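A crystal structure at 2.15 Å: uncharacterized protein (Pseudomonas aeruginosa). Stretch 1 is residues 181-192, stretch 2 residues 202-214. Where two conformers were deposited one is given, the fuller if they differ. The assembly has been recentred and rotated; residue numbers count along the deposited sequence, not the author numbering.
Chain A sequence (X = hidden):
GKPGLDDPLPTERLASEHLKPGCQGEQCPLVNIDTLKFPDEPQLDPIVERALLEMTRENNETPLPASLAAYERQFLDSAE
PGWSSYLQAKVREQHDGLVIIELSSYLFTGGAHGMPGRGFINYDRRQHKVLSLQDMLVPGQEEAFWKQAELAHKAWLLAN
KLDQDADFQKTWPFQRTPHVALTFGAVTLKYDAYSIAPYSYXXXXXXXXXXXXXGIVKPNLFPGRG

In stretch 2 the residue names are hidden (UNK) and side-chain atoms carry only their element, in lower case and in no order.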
# COMPACT_ATOMS: atom_id res chain seq x y z
N ALA A 181 5.24 5.27 3.63
CA ALA A 181 4.23 6.31 3.77
C ALA A 181 4.67 7.41 4.72
O ALA A 181 5.23 7.13 5.79
CB ALA A 181 2.93 5.72 4.24
N LEU A 182 4.39 8.68 4.33
CA LEU A 182 4.68 9.85 5.13
C LEU A 182 3.54 10.04 6.15
O LEU A 182 2.77 11.00 6.08
CB LEU A 182 4.91 11.10 4.26
CG LEU A 182 6.20 11.14 3.40
CD1 LEU A 182 6.23 12.40 2.54
CD2 LEU A 182 7.47 11.11 4.27
N THR A 183 3.41 9.08 7.09
CA THR A 183 2.39 9.13 8.13
C THR A 183 2.80 10.24 9.15
O THR A 183 3.94 10.72 9.15
CB THR A 183 2.13 7.73 8.71
OG1 THR A 183 3.36 7.05 8.85
CG2 THR A 183 1.22 6.90 7.80
N PHE A 184 1.83 10.72 9.91
CA PHE A 184 2.05 11.87 10.80
C PHE A 184 2.97 11.55 12.00
O PHE A 184 3.82 12.37 12.32
CB PHE A 184 0.71 12.44 11.29
CG PHE A 184 0.82 13.68 12.13
CD1 PHE A 184 0.82 14.94 11.54
CD2 PHE A 184 0.89 13.60 13.52
CE1 PHE A 184 0.95 16.10 12.33
CE2 PHE A 184 1.00 14.76 14.30
CZ PHE A 184 1.03 16.00 13.70
N GLY A 185 2.81 10.38 12.62
CA GLY A 185 3.55 10.03 13.83
C GLY A 185 4.99 9.64 13.65
O GLY A 185 5.82 9.91 14.51
N ALA A 186 5.29 8.99 12.51
CA ALA A 186 6.59 8.46 12.11
C ALA A 186 6.52 8.10 10.65
O ALA A 186 5.42 8.12 10.08
CB ALA A 186 6.91 7.21 12.94
N VAL A 187 7.66 7.81 10.00
CA VAL A 187 7.59 7.33 8.63
C VAL A 187 7.22 5.80 8.69
O VAL A 187 7.87 5.03 9.41
CB VAL A 187 8.89 7.63 7.83
CG1 VAL A 187 9.00 6.80 6.55
CG2 VAL A 187 8.95 9.11 7.48
N THR A 188 6.15 5.39 7.99
CA THR A 188 5.73 3.97 7.99
C THR A 188 6.36 3.20 6.82
O THR A 188 6.25 3.63 5.68
CB THR A 188 4.20 3.84 7.96
OG1 THR A 188 3.67 4.51 9.11
CG2 THR A 188 3.70 2.38 7.96
N LEU A 189 7.02 2.06 7.13
CA LEU A 189 7.54 1.11 6.14
C LEU A 189 6.68 -0.13 6.23
O LEU A 189 6.69 -0.81 7.27
CB LEU A 189 9.02 0.73 6.29
CG LEU A 189 10.10 1.79 6.39
CD1 LEU A 189 11.45 1.16 6.15
CD2 LEU A 189 9.91 2.87 5.39
N LYS A 190 5.89 -0.38 5.20
CA LYS A 190 4.98 -1.52 5.17
C LYS A 190 5.53 -2.62 4.25
O LYS A 190 5.90 -2.35 3.11
CB LYS A 190 3.58 -1.05 4.74
CG LYS A 190 2.58 -2.17 4.50
CD LYS A 190 1.79 -2.48 5.72
CE LYS A 190 0.33 -2.26 5.49
NZ LYS A 190 -0.45 -2.72 6.66
N TYR A 191 5.55 -3.86 4.76
CA TYR A 191 6.11 -5.01 4.08
C TYR A 191 5.07 -5.95 3.54
O TYR A 191 4.05 -6.21 4.18
CB TYR A 191 7.07 -5.78 5.02
CG TYR A 191 8.38 -5.05 5.13
CD1 TYR A 191 8.46 -3.85 5.85
CD2 TYR A 191 9.50 -5.47 4.43
CE1 TYR A 191 9.65 -3.12 5.89
CE2 TYR A 191 10.69 -4.74 4.46
CZ TYR A 191 10.75 -3.55 5.16
OH TYR A 191 11.90 -2.79 5.16
N ASP A 192 5.36 -6.49 2.36
CA ASP A 192 4.53 -7.52 1.77
C ASP A 192 4.63 -8.74 2.66
O ASP A 192 5.64 -8.94 3.34
CB ASP A 192 4.99 -7.83 0.34
CG ASP A 192 4.51 -6.80 -0.68
OD1 ASP A 192 3.27 -6.53 -0.72
OD2 ASP A 192 5.35 -6.30 -1.48
N UNK A 202 1.36 -11.20 9.08
CA UNK A 202 0.63 -10.41 8.08
C UNK A 202 1.56 -9.45 7.31
O UNK A 202 2.53 -9.90 6.69
c UNK A 202 -0.53 -9.65 8.74
N UNK A 203 1.30 -8.14 7.41
CA UNK A 203 2.07 -7.11 6.71
C UNK A 203 2.81 -6.26 7.73
O UNK A 203 2.22 -5.29 8.21
c UNK A 203 -0.93 -8.23 3.61
c UNK A 203 1.12 -6.28 5.82
c UNK A 203 1.13 -7.54 3.57
n UNK A 203 -0.77 -7.52 4.72
c UNK A 203 0.54 -7.08 4.69
n UNK A 203 0.18 -8.24 2.87
N UNK A 204 4.07 -6.63 8.12
CA UNK A 204 4.77 -5.87 9.16
C UNK A 204 4.93 -4.38 8.83
O UNK A 204 5.17 -4.01 7.67
c UNK A 204 5.94 -7.92 8.70
c UNK A 204 4.89 -7.77 7.65
c UNK A 204 6.14 -6.55 9.26
N UNK A 205 4.74 -3.55 9.85
CA UNK A 205 4.90 -2.10 9.75
C UNK A 205 6.04 -1.63 10.62
O UNK A 205 5.99 -1.79 11.85
c UNK A 205 2.56 -1.33 9.03
c UNK A 205 1.34 -0.47 9.26
c UNK A 205 3.61 -1.33 10.13
o UNK A 205 0.36 -0.62 8.48
o UNK A 205 1.35 0.38 10.18
N UNK A 206 7.07 -1.08 9.96
CA UNK A 206 8.24 -0.50 10.61
C UNK A 206 7.99 0.99 10.75
O UNK A 206 7.41 1.60 9.83
c UNK A 206 10.41 -1.94 10.22
c UNK A 206 9.51 -0.77 9.79
c UNK A 206 11.58 -2.07 9.28
c UNK A 206 9.65 -3.26 10.28
N UNK A 207 8.41 1.58 11.88
CA UNK A 207 8.22 3.00 12.10
C UNK A 207 9.55 3.68 12.34
O UNK A 207 10.26 3.34 13.30
c UNK A 207 7.27 3.27 13.29
c UNK A 207 3.70 2.19 12.28
c UNK A 207 4.91 3.10 12.35
c UNK A 207 5.96 2.50 13.27
n UNK A 207 2.60 2.80 11.49
N UNK A 208 9.88 4.66 11.48
CA UNK A 208 11.09 5.45 11.69
C UNK A 208 10.66 6.79 12.24
O UNK A 208 9.96 7.53 11.54
c UNK A 208 12.04 5.64 10.48
c UNK A 208 12.38 4.31 9.78
c UNK A 208 13.31 6.40 10.92
c UNK A 208 12.71 4.51 8.29
N UNK A 209 11.08 7.14 13.48
CA UNK A 209 10.74 8.48 14.01
C UNK A 209 11.35 9.59 13.15
O UNK A 209 12.52 9.49 12.78
c UNK A 209 11.35 8.46 15.43
c UNK A 209 11.90 6.37 14.44
c UNK A 209 11.54 7.00 15.77
N UNK A 210 10.58 10.67 12.88
CA UNK A 210 11.10 11.82 12.11
C UNK A 210 12.43 12.43 12.67
O UNK A 210 13.27 12.77 11.85
c UNK A 210 9.26 12.77 9.53
o UNK A 210 6.24 11.36 7.99
c UNK A 210 7.15 11.78 8.93
c UNK A 210 10.04 12.92 11.94
c UNK A 210 7.85 11.87 11.23
c UNK A 210 8.33 12.42 8.56
c UNK A 210 9.02 12.55 10.89
c UNK A 210 6.91 11.51 10.27
N UNK A 211 12.73 12.47 14.00
CA UNK A 211 14.03 13.03 14.42
C UNK A 211 15.23 12.18 13.98
O UNK A 211 16.35 12.69 13.97
c UNK A 211 13.93 13.10 15.95
c UNK A 211 11.89 12.17 15.19
c UNK A 211 12.46 13.09 16.24
N UNK A 212 15.01 10.90 13.59
CA UNK A 212 16.07 10.04 13.07
C UNK A 212 16.30 10.33 11.58
O UNK A 212 17.26 9.81 10.99
c UNK A 212 16.96 7.50 15.30
n UNK A 212 18.17 8.29 15.05
n UNK A 212 19.69 9.96 15.48
n UNK A 212 17.83 9.76 16.80
c UNK A 212 15.73 8.53 13.28
c UNK A 212 15.67 8.11 14.75
c UNK A 212 18.57 9.33 15.78
N UNK A 213 15.43 11.16 10.98
CA UNK A 213 15.47 11.47 9.55
C UNK A 213 15.88 12.92 9.21
O UNK A 213 15.68 13.35 8.08
c UNK A 213 14.10 11.16 8.93
c UNK A 213 13.70 9.68 9.03
c UNK A 213 14.50 8.81 8.05
c UNK A 213 12.23 9.52 8.91
N UNK A 214 16.49 13.63 10.18
CA UNK A 214 17.00 14.99 10.02
C UNK A 214 18.14 14.96 9.03
O UNK A 214 19.14 14.28 9.27
c UNK A 214 17.48 15.57 11.36
c UNK A 214 16.39 15.90 12.35
n UNK A 214 16.64 15.61 13.61
o UNK A 214 15.36 16.49 12.02
O HOH W 1 8.30 10.62 14.87

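Position 202 carries one side-chain carbon and touches nothing on stretch 1: A202. At 203 one carbon leads to a five-membered ring of three carbons and two nitrogens, an imidazole; a ring carbon lies 3.3 Å from Y191 O, which sits at the ring edge. This is H203, the carbon being CD2. Position 204 has three carbons closing onto its own N, hence P204; its O accepts a hydrogen bond from Y191 N (2.9 Å), and its CD packs 4.0 Å from Y191 CB.

Position 205 has three carbons, the last bearing two oxygens, so a carboxylate on a two-carbon stem: E205. Its OE2 forms a salt bridge with K190 NZ at 2.9 Å. Position 206 has four carbons forked at the second, which defines L206. Its backbone pairs twice with L189, N to L189 O at 2.7 Å and O to L189 N at 2.8 Å, while its CB lies 3.8 Å from L189 CB.

Four carbons in a row ending in nitrogen make 207 a lysine, K207. Its NZ donates to T188 OG1 (3.1 Å) and also bridges E205 OE1 (3.0 Å). At 208 four carbons fork at the first, one arm two carbons long: I208. Its N donates to V187 O (2.9 Å), its O accepts from V187 N (2.8 Å), and its CD1 lies 4.2 Å from L189 CD1. Position 209 again closes three carbons onto N; P209 points away, its CA 4.2 Å from A186 CB.

Position 210 shows one carbon, then a six-carbon ring bearing one oxygen, a phenol. That oxygen donates to T183 O at 2.7 Å, and the ring carbon bonded to it is 3.5 Å from V187 CG2. This is Y210, which buries more area against stretch 1 than any other residue here. Position 211, three carbons closed onto N, is P211; 212, three carbons, a nitrogen, then a carbon with two more nitrogens, is R212. Neither touches stretch 1. Position 213, four carbons forked at the second, is L213, with CD1 3.6 Å from V187 CG2. Position 214 has two carbons, the second carrying one oxygen and one nitrogen: N214, out of reach.

The strands run antiparallel, at 155°, and the paired backbone bonds fix their register. Alternation then separates the chemistry: V187, L189, L206 and I208 share an apolar face, while T188, K190, E205 and K207 occupy the other, linked by polar contacts. Beyond the ladder, Y210 ties down the turn before V187, assisted by a water bridging G185 O (2.6 Å) and Y210 N (3.0 Å).

Stretch 2 202-214: AHPELKIPYPRLN
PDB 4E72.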